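Local coordinates for protein B- and T-lymphocyte attenuator (PDB 1XAU) that acts as an inhibitory lymphocyte receptor that dampens antigen receptor signalling through SHP-1 and SHP-2 and interacts with the TNF-receptor family member HVEM, at residues Pro64-Ser69 and Leu81-Ile86. Residues are numbered along the deposited sequence; the frame is centred on the assembly and turned at random.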
loop_
_atom_site.group_PDB
_atom_site.type_symbol
_atom_site.label_atom_id
_atom_site.label_comp_id
_atom_site.label_asym_id
_atom_site.label_seq_id
_atom_site.Cartn_x
_atom_site.Cartn_y
_atom_site.Cartn_z
ATOM N N PRO A 64 -5.129 -8.805 13.185
ATOM C CA PRO A 64 -5.540 -10.153 12.715
ATOM C C PRO A 64 -6.165 -10.299 11.355
ATOM O O PRO A 64 -6.200 -11.386 10.830
ATOM C CB PRO A 64 -6.461 -10.661 13.849
ATOM C CG PRO A 64 -7.256 -9.435 14.204
ATOM C CD PRO A 64 -6.123 -8.264 14.163
ATOM N N GLN A 65 -6.625 -9.224 10.766
ATOM C CA GLN A 65 -7.260 -9.304 9.452
ATOM C C GLN A 65 -6.595 -8.360 8.440
ATOM O O GLN A 65 -7.210 -8.047 7.429
ATOM C CB GLN A 65 -8.724 -8.925 9.660
ATOM C CG GLN A 65 -9.415 -9.922 10.603
ATOM C CD GLN A 65 -10.913 -9.641 10.678
ATOM O OE1 GLN A 65 -11.319 -8.495 10.820
ATOM N NE2 GLN A 65 -11.728 -10.687 10.585
ATOM N N LEU A 66 -5.374 -7.910 8.712
ATOM C CA LEU A 66 -4.722 -6.940 7.803
ATOM C C LEU A 66 -3.231 -7.186 7.995
ATOM O O LEU A 66 -2.710 -7.008 9.149
ATOM C CB LEU A 66 -4.995 -5.511 8.239
ATOM C CG LEU A 66 -4.645 -4.429 7.235
ATOM C CD1 LEU A 66 -5.330 -4.688 5.941
ATOM C CD2 LEU A 66 -5.048 -3.003 7.852
ATOM N N TYR A 67 -2.527 -7.545 6.922
ATOM C CA TYR A 67 -1.105 -7.859 7.063
ATOM C C TYR A 67 -0.400 -7.530 5.776
ATOM O O TYR A 67 -1.046 -7.266 4.767
ATOM C CB TYR A 67 -0.879 -9.352 7.476
ATOM C CG TYR A 67 -1.326 -10.334 6.410
ATOM C CD1 TYR A 67 -0.408 -10.798 5.459
ATOM C CD2 TYR A 67 -2.622 -10.831 6.375
ATOM C CE1 TYR A 67 -0.763 -11.728 4.508
ATOM C CE2 TYR A 67 -3.012 -11.812 5.399
ATOM C CZ TYR A 67 -2.091 -12.242 4.484
ATOM O OH TYR A 67 -2.502 -13.150 3.489
ATOM N N THR A 68 0.941 -7.586 5.795
ATOM C CA THR A 68 1.691 -7.211 4.610
ATOM C C THR A 68 2.611 -8.319 4.161
ATOM O O THR A 68 2.894 -9.309 4.918
ATOM C CB THR A 68 2.554 -5.944 4.852
ATOM O OG1 THR A 68 3.559 -6.221 5.839
ATOM C CG2 THR A 68 1.702 -4.739 5.402
ATOM N N SER A 69 3.053 -8.218 2.920
ATOM C CA SER A 69 4.021 -9.213 2.409
ATOM C C SER A 69 4.764 -8.565 1.237
ATOM O O SER A 69 4.366 -7.508 0.673
ATOM C CB SER A 69 3.335 -10.491 1.884
ATOM O OG SER A 69 2.725 -10.344 0.614
ATOM N N LEU A 81 -0.498 -5.107 0.690
ATOM C CA LEU A 81 -1.361 -4.993 1.871
ATOM C C LEU A 81 -2.493 -5.980 1.618
ATOM O O LEU A 81 -3.256 -5.851 0.635
ATOM C CB LEU A 81 -1.859 -3.542 2.020
ATOM C CG LEU A 81 -2.843 -3.395 3.193
ATOM C CD1 LEU A 81 -2.037 -3.587 4.534
ATOM C CD2 LEU A 81 -3.503 -1.997 3.128
ATOM N N HIS A 82 -2.691 -6.923 2.540
ATOM C CA HIS A 82 -3.725 -7.975 2.373
ATOM C C HIS A 82 -4.845 -7.798 3.383
ATOM O O HIS A 82 -4.577 -7.746 4.593
ATOM C CB HIS A 82 -3.133 -9.324 2.681
ATOM C CG HIS A 82 -1.969 -9.685 1.820
ATOM N ND1 HIS A 82 -2.104 -10.427 0.677
ATOM C CD2 HIS A 82 -0.643 -9.476 1.989
ATOM C CE1 HIS A 82 -0.897 -10.661 0.168
ATOM N NE2 HIS A 82 0.005 -10.102 0.944
ATOM N N PHE A 83 -6.072 -7.711 2.923
ATOM C CA PHE A 83 -7.219 -7.592 3.804
ATOM C C PHE A 83 -7.850 -9.008 3.845
ATOM O O PHE A 83 -8.271 -9.556 2.784
ATOM C CB PHE A 83 -8.268 -6.648 3.193
ATOM C CG PHE A 83 -7.782 -5.238 2.984
ATOM C CD1 PHE A 83 -8.153 -4.255 3.905
ATOM C CD2 PHE A 83 -6.984 -4.901 1.899
ATOM C CE1 PHE A 83 -7.719 -2.909 3.725
ATOM C CE2 PHE A 83 -6.522 -3.548 1.713
ATOM C CZ PHE A 83 -6.917 -2.562 2.658
ATOM N N LYS A 84 -7.976 -9.570 5.044
ATOM C CA LYS A 84 -8.444 -10.938 5.232
ATOM C C LYS A 84 -9.483 -10.995 6.338
ATOM O O LYS A 84 -9.152 -11.337 7.493
ATOM C CB LYS A 84 -7.239 -11.809 5.641
ATOM C CG LYS A 84 -7.550 -13.329 5.762
ATOM C CD LYS A 84 -6.280 -14.177 5.976
ATOM C CE LYS A 84 -6.676 -15.659 6.397
ATOM N NZ LYS A 84 -5.628 -16.727 5.964
ATOM N N PRO A 85 -10.724 -10.642 6.021
ATOM C CA PRO A 85 -11.184 -10.198 4.696
ATOM C C PRO A 85 -11.304 -8.694 4.757
ATOM O O PRO A 85 -11.089 -8.109 5.818
ATOM C CB PRO A 85 -12.594 -10.796 4.612
ATOM C CG PRO A 85 -13.099 -10.637 6.007
ATOM C CD PRO A 85 -11.862 -10.923 6.919
ATOM N N ILE A 86 -11.731 -8.082 3.658
ATOM C CA ILE A 86 -11.968 -6.668 3.621
ATOM C C ILE A 86 -13.367 -6.317 4.175
ATOM O O ILE A 86 -14.305 -7.159 4.131
ATOM C CB ILE A 86 -11.787 -6.110 2.204
ATOM C CG1 ILE A 86 -11.747 -4.578 2.340
ATOM C CG2 ILE A 86 -12.943 -6.562 1.281
ATOM C CD1 ILE A 86 -11.081 -4.011 1.120
HETATM O O HOH W 1 -9.171 -6.399 6.790
HETATM O O HOH W 2 -2.533 -15.797 5.565
#
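Tyr67 and His82 face each other as a hydrogen-bonded antiparallel pair, their backbones joined twice: His82 N to Tyr67 O at 2.8 Å, and Tyr67 N to His82 O. Chi1 of 65° sets Tyr67 CG between its own N and carbonyl carbon, and the phenol leans over its neighbour. His82 CB then sits over one ring face, 3.7 Å from the centroid, a CH-pi contact. The imidazole is nearly parallel to the phenol, planes 14° apart, but slid so far that the rings barely overlap; Tyr67 CE1 comes to 3.4 Å from His82 CD2. In the imidazole plane, Ser69 OG hydrogen-bonds His82 NE2 at 2.8 Å; either may donate. Lys84 CD brushes the phenol edge near CE2.

On the opposite face of the sheet the contact is apolar. Leu66 CG is anti to the backbone N (chi1 -167°), and its CD1 lies over the Phe83 ring, 3.8 Å from the centroid, and touches Leu81 CD1. Beyond the strands, the Lys84 N-H points straight at Gln65 O from above the carbonyl plane, and a water bridges Gln65 O to Pro85 O. Gln65, extended beyond CG, passes Lys84 O and brings NE2 to 3.7 Å from Pro85 CD.

Strand 66-71 edges one sheet of the immunoglobulin beta sandwich; Trp49 of the other sheet touches Leu81 and Thr68. The chemistry is two-sided: Leu81 and Phe83 are buried inside, whereas outside the CH-pi contact and the Ser69 bond limit imidazole rotation and could influence which nitrogen carries a proton.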